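Local coordinates for cupin type-2 domain-containing protein (Klebsiella pneumoniae subsp. pneumoniae MGH 78578, PDB 3H8U) that is of unknown function but belongs to the cupin family and probably binds a metal ion inside its double-stranded beta-helix, at residues S39-W44 / V110-P115; I52-H57 / G94-A99. All coordinates share one frame; numbering follows the deposited sequence. Where two conformers were deposited one is given.

Interaction 1 of 2, residues S39-W44 / V110-P115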
loop_
_atom_site.group_PDB
_atom_site.type_symbol
_atom_site.label_atom_id
_atom_site.label_comp_id
_atom_site.label_asym_id
_atom_site.label_seq_id
_atom_site.Cartn_x
_atom_site.Cartn_y
_atom_site.Cartn_z
ATOM N N SER A 39 -3.874 5.771 9.665
ATOM C CA SER A 39 -4.124 4.537 8.910
ATOM C C SER A 39 -3.898 3.306 9.786
ATOM O O SER A 39 -3.151 3.328 10.767
ATOM C CB SER A 39 -3.168 4.379 7.712
ATOM O OG SER A 39 -3.298 5.455 6.765
ATOM N N VAL A 40 -4.518 2.224 9.357
ATOM C CA VAL A 40 -4.198 0.893 9.851
ATOM C C VAL A 40 -3.695 0.080 8.646
ATOM O O VAL A 40 -4.356 0.032 7.606
ATOM C CB VAL A 40 -5.426 0.244 10.523
ATOM C CG1 VAL A 40 -5.156 -1.212 10.865
ATOM C CG2 VAL A 40 -5.824 1.005 11.788
ATOM N N VAL A 41 -2.520 -0.518 8.783
ATOM C CA VAL A 41 -1.864 -1.236 7.711
ATOM C C VAL A 41 -1.851 -2.698 8.145
ATOM O O VAL A 41 -1.352 -3.022 9.266
ATOM C CB VAL A 41 -0.407 -0.721 7.500
ATOM C CG1 VAL A 41 0.326 -1.545 6.425
ATOM C CG2 VAL A 41 -0.395 0.764 7.141
ATOM N N VAL A 42 -2.419 -3.561 7.287
ATOM C CA VAL A 42 -2.636 -4.986 7.569
ATOM C C VAL A 42 -2.124 -5.823 6.376
ATOM O O VAL A 42 -2.250 -5.420 5.223
ATOM C CB VAL A 42 -4.159 -5.290 7.805
ATOM C CG1 VAL A 42 -4.439 -6.781 7.936
ATOM C CG2 VAL A 42 -4.648 -4.533 9.037
ATOM N N VAL A 43 -1.509 -6.947 6.684
ATOM C CA VAL A 43 -1.127 -7.941 5.677
ATOM C C VAL A 43 -2.147 -9.081 5.760
ATOM O O VAL A 43 -2.311 -9.716 6.823
ATOM C CB VAL A 43 0.306 -8.450 5.906
ATOM C CG1 VAL A 43 0.557 -9.721 5.094
ATOM C CG2 VAL A 43 1.302 -7.362 5.536
ATOM N N TRP A 44 -2.830 -9.314 4.641
ATOM C CA TRP A 44 -3.769 -10.376 4.497
ATOM C C TRP A 44 -3.219 -11.497 3.596
ATOM O O TRP A 44 -2.539 -11.232 2.617
ATOM C CB TRP A 44 -5.056 -9.854 3.875
ATOM C CG TRP A 44 -5.854 -8.989 4.767
ATOM C CD1 TRP A 44 -5.905 -7.629 4.738
ATOM C CD2 TRP A 44 -6.718 -9.407 5.820
ATOM N NE1 TRP A 44 -6.759 -7.172 5.695
ATOM C CE2 TRP A 44 -7.280 -8.237 6.380
ATOM C CE3 TRP A 44 -7.082 -10.640 6.336
ATOM C CZ2 TRP A 44 -8.194 -8.278 7.432
ATOM C CZ3 TRP A 44 -7.993 -10.687 7.402
ATOM C CH2 TRP A 44 -8.538 -9.514 7.927
ATOM N N VAL A 110 -1.586 -6.018 0.909
ATOM C CA VAL A 110 -1.412 -5.050 1.955
ATOM C C VAL A 110 -2.629 -4.147 1.863
ATOM O O VAL A 110 -2.861 -3.501 0.841
ATOM C CB VAL A 110 -0.135 -4.238 1.756
ATOM C CG1 VAL A 110 -0.073 -3.061 2.810
ATOM C CG2 VAL A 110 1.085 -5.149 1.841
ATOM N N SER A 111 -3.364 -4.091 2.965
ATOM C CA SER A 111 -4.492 -3.193 3.139
ATOM C C SER A 111 -4.126 -1.953 3.968
ATOM O O SER A 111 -3.591 -2.090 5.083
ATOM C CB SER A 111 -5.621 -3.934 3.861
ATOM O OG SER A 111 -6.576 -3.030 4.377
ATOM N N VAL A 112 -4.453 -0.774 3.428
ATOM C CA VAL A 112 -4.326 0.474 4.157
ATOM C C VAL A 112 -5.728 1.074 4.300
ATOM O O VAL A 112 -6.296 1.536 3.317
ATOM C CB VAL A 112 -3.375 1.466 3.461
ATOM C CG1 VAL A 112 -3.219 2.780 4.322
ATOM C CG2 VAL A 112 -2.016 0.806 3.185
ATOM N N VAL A 113 -6.252 1.042 5.528
ATOM C CA VAL A 113 -7.543 1.655 5.853
ATOM C C VAL A 113 -7.310 3.028 6.449
ATOM O O VAL A 113 -6.492 3.163 7.368
ATOM C CB VAL A 113 -8.326 0.776 6.837
ATOM C CG1 VAL A 113 -9.575 1.481 7.356
ATOM C CG2 VAL A 113 -8.715 -0.540 6.134
ATOM N N ALA A 114 -8.005 4.034 5.920
ATOM C CA ALA A 114 -7.852 5.407 6.396
ATOM C C ALA A 114 -9.223 6.054 6.533
ATOM O O ALA A 114 -10.051 5.939 5.615
ATOM C CB ALA A 114 -6.982 6.218 5.432
ATOM N N PRO A 115 -9.485 6.721 7.672
ATOM C CA PRO A 115 -8.640 6.902 8.863
ATOM C C PRO A 115 -8.403 5.632 9.659
ATOM O O PRO A 115 -9.052 4.633 9.440
ATOM C CB PRO A 115 -9.427 7.912 9.722
ATOM C CG PRO A 115 -10.470 8.387 8.925
ATOM C CD PRO A 115 -10.757 7.447 7.822
HETATM O O HOH W 1 -6.135 -2.290 7.036
HETATM O O HOH W 2 -7.985 -4.483 6.581
#
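Ser111 and Trp44 meet across two antiparallel strands, and the serine illustrates how one small side chain can serve several neighbours of different character. Its CB lies near the plane of the indole, at the edge of the ring, 3.8 Å from Trp44 CD1. From there OG stands anti to the backbone N (chi1 164°), where two waters and Asp62 meet it. A first water donates to Ser111 OG at 2.8 Å and also to Val40 O, linking the serine tip to the opposite backbone. A second donates to Ser111 OG and accepts from Trp44 NE1 at 3.1 Å, lying in the indole plane. Asp62 OD1 is a further hydrogen-bond partner of OG, so the buried hydroxyl is held by two waters and a carboxylate. Over one face of the indole, offset toward the rim, sits Val42 CG1.

Beneath these side chains the backbones form a regular ladder. Val42 and Ser111 are a hydrogen-bonded pair, with Ser111 N to Val42 O at 2.8 Å and Val42 N to Ser111 O at 2.9 Å; Val40 and Val113 repeat the pattern. Val41 with Val112 and Val43 with Val110 are the non-hydrogen-bonded pairs between and beyond them. On their face of the sheet the contact is apolar: Val41 CG1 touches Val110 CG1 at 3.9 Å, the two side chains crossing at a slant. At the far end Val112 CG1 packs 3.6 Å from Ser39 OG.

The pair lies within a five-stranded antiparallel sheet, flanked by strand 31-35 next to 39-44 and by strand 61-68 next to 110-115. Helix 17-20 packs on Val43 and Val110, and Thr63 and Thr65 of the second subunit reach Val41 and Val110 respectively, while Asp62 and Trp64 of strand 61-68 adjoin the face bearing Ser111 and Val113.

Interaction 2 of 2, residues I52-H57 / G94-A99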
loop_
_atom_site.group_PDB
_atom_site.type_symbol
_atom_site.label_atom_id
_atom_site.label_comp_id
_atom_site.label_asym_id
_atom_site.label_seq_id
_atom_site.Cartn_x
_atom_site.Cartn_y
_atom_site.Cartn_z
ATOM N N ILE A 52 -11.921 -13.272 1.998
ATOM C CA ILE A 52 -11.973 -12.084 2.831
ATOM C C ILE A 52 -13.462 -11.675 2.878
ATOM O O ILE A 52 -14.011 -11.306 1.857
ATOM C CB ILE A 52 -11.131 -10.956 2.187
ATOM C CG1 ILE A 52 -9.671 -11.395 1.919
ATOM C CG2 ILE A 52 -11.170 -9.705 3.030
ATOM C CD1 ILE A 52 -8.852 -11.679 3.136
ATOM N N ALA A 53 -14.119 -11.741 4.029
ATOM C CA ALA A 53 -15.544 -11.431 4.102
ATOM C C ALA A 53 -15.848 -10.027 3.622
ATOM O O ALA A 53 -15.091 -9.097 3.881
ATOM C CB ALA A 53 -16.080 -11.591 5.504
ATOM N N SER A 54 -16.963 -9.914 2.914
ATOM C CA SER A 54 -17.431 -8.661 2.391
ATOM C C SER A 54 -17.902 -7.767 3.531
ATOM O O SER A 54 -18.596 -8.203 4.471
ATOM C CB SER A 54 -18.544 -8.875 1.357
ATOM O OG SER A 54 -17.982 -9.468 0.188
ATOM N N HIS A 55 -17.489 -6.515 3.422
ATOM C CA HIS A 55 -17.716 -5.528 4.443
ATOM C C HIS A 55 -17.653 -4.119 3.852
ATOM O O HIS A 55 -17.208 -3.907 2.724
ATOM C CB HIS A 55 -16.708 -5.688 5.607
ATOM C CG HIS A 55 -15.261 -5.541 5.232
ATOM N ND1 HIS A 55 -14.566 -6.483 4.487
ATOM C CD2 HIS A 55 -14.353 -4.598 5.576
ATOM C CE1 HIS A 55 -13.309 -6.100 4.363
ATOM N NE2 HIS A 55 -13.141 -4.978 5.041
ATOM N N VAL A 56 -18.147 -3.179 4.651
ATOM C CA VAL A 56 -18.124 -1.773 4.299
ATOM C C VAL A 56 -17.561 -0.944 5.476
ATOM O O VAL A 56 -17.863 -1.220 6.637
ATOM C CB VAL A 56 -19.566 -1.310 3.884
ATOM C CG1 VAL A 56 -20.594 -1.669 4.952
ATOM C CG2 VAL A 56 -19.605 0.181 3.564
ATOM N N HIS A 57 -16.747 0.060 5.170
ATOM C CA HIS A 57 -16.330 1.044 6.153
ATOM C C HIS A 57 -17.182 2.269 5.805
ATOM O O HIS A 57 -16.965 2.876 4.753
ATOM C CB HIS A 57 -14.852 1.450 6.028
ATOM C CG HIS A 57 -13.884 0.337 6.255
ATOM N ND1 HIS A 57 -13.350 -0.387 5.217
ATOM C CD2 HIS A 57 -13.305 -0.131 7.380
ATOM C CE1 HIS A 57 -12.531 -1.301 5.701
ATOM N NE2 HIS A 57 -12.484 -1.163 7.014
ATOM N N GLY A 94 -18.564 3.443 2.190
ATOM C CA GLY A 94 -19.876 3.020 1.710
ATOM C C GLY A 94 -19.828 2.058 0.520
ATOM O O GLY A 94 -20.871 1.705 -0.046
ATOM N N GLN A 95 -18.628 1.624 0.150
ATOM C CA GLN A 95 -18.461 0.632 -0.902
ATOM C C GLN A 95 -18.182 -0.757 -0.315
ATOM O O GLN A 95 -17.205 -0.961 0.393
ATOM C CB GLN A 95 -17.366 1.060 -1.888
ATOM C CG GLN A 95 -17.754 2.236 -2.745
ATOM C CD GLN A 95 -16.804 2.456 -3.918
ATOM O OE1 GLN A 95 -15.582 2.254 -3.796
ATOM N NE2 GLN A 95 -17.350 2.946 -5.028
ATOM N N VAL A 96 -19.042 -1.721 -0.645
ATOM C CA VAL A 96 -18.835 -3.094 -0.215
ATOM C C VAL A 96 -17.603 -3.683 -0.900
ATOM O O VAL A 96 -17.385 -3.471 -2.111
ATOM C CB VAL A 96 -20.069 -3.991 -0.523
ATOM C CG1 VAL A 96 -19.802 -5.439 -0.088
ATOM C CG2 VAL A 96 -21.297 -3.479 0.190
ATOM N N HIS A 97 -16.780 -4.393 -0.132
ATOM C CA HIS A 97 -15.625 -5.084 -0.697
ATOM C C HIS A 97 -15.259 -6.336 0.112
ATOM O O HIS A 97 -15.362 -6.376 1.352
ATOM C CB HIS A 97 -14.405 -4.141 -0.815
ATOM C CG HIS A 97 -13.909 -3.603 0.489
ATOM N ND1 HIS A 97 -14.701 -2.833 1.327
ATOM C CD2 HIS A 97 -12.685 -3.662 1.077
ATOM C CE1 HIS A 97 -13.987 -2.489 2.391
ATOM N NE2 HIS A 97 -12.770 -2.985 2.262
ATOM N N GLY A 98 -14.837 -7.343 -0.625
ATOM C CA GLY A 98 -14.430 -8.643 -0.095
ATOM C C GLY A 98 -13.678 -9.361 -1.210
ATOM O O GLY A 98 -13.561 -8.828 -2.331
ATOM N N ALA A 99 -13.174 -10.569 -0.947
ATOM C CA ALA A 99 -12.497 -11.307 -2.017
ATOM C C ALA A 99 -12.503 -12.813 -1.803
ATOM O O ALA A 99 -12.709 -13.264 -0.689
ATOM C CB ALA A 99 -11.082 -10.786 -2.197
HETATM O O HOH W 3 -16.098 0.193 2.424
#
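Gly94 gives its N-H to His57 O (N to O 3.1 Å), closing the loop end of an antiparallel cupin strand pair that carries a beta bulge and a cluster of His55, His57 and His97. An H-x-H pair joined by a later histidine is the pattern that commonly supplies metal ligands in cupins, consistent with the metal binding inferred for this protein. Gln95 O accepts a hydrogen bond from His97 ND1 at 3.3 Å. Val96 CG1 then packs against Ser54 CB.

At His97 the backbone pairs with His55 in both directions, and the donor His55 N stands well above the plane of the His97 carbonyl. Both residues carry CG between N and the carbonyl carbon (chi1 60° and 62°), on the sheet face they share. The rings meet obliquely, their planes at 41°. His97 CE1 lies over a face of the His55 ring, offset toward its rim, and His57 ND1 comes to the edge of the His97 ring, 3.6 Å from CE1 of His97. His97 NE2 is hydrogen-bonded to Asp62, so this ring is held at both nitrogens, which limits its rotation; His55 ND1 donates to Ala53 O.

Opposite the bulge, where Ala53 and Ser54 together face one residue, Gly98 CA lies 3.7 Å from Ser54 OG, itself hydrogen-bonded to His74. Ala99 restores the ladder, its O receiving Ile52 N at 2.8 Å.

Overall arrangement
The two interactions illustrate the two walls of one cupin barrel. Interaction 1 belongs to the sheet containing strands 40-46 and 107-114, interaction 2 to the facing sheet with strands 51-56 and 97-101, and their centres lie 14 Å apart. Along the chain the second is nested within the first: strand 51-56 follows 40-46, and 107-114 follows 97-101. The walls meet where Trp44 CE3 packs 3.8 Å from Ile52 CD1 and Val113 CG2 lies 3.9 Å from His57 CE1. Asp62 bonds to both Ser111 and His97, connecting the water-linked serine to the histidine cluster that probably marks the metal site. Both interactions also touch the second subunit.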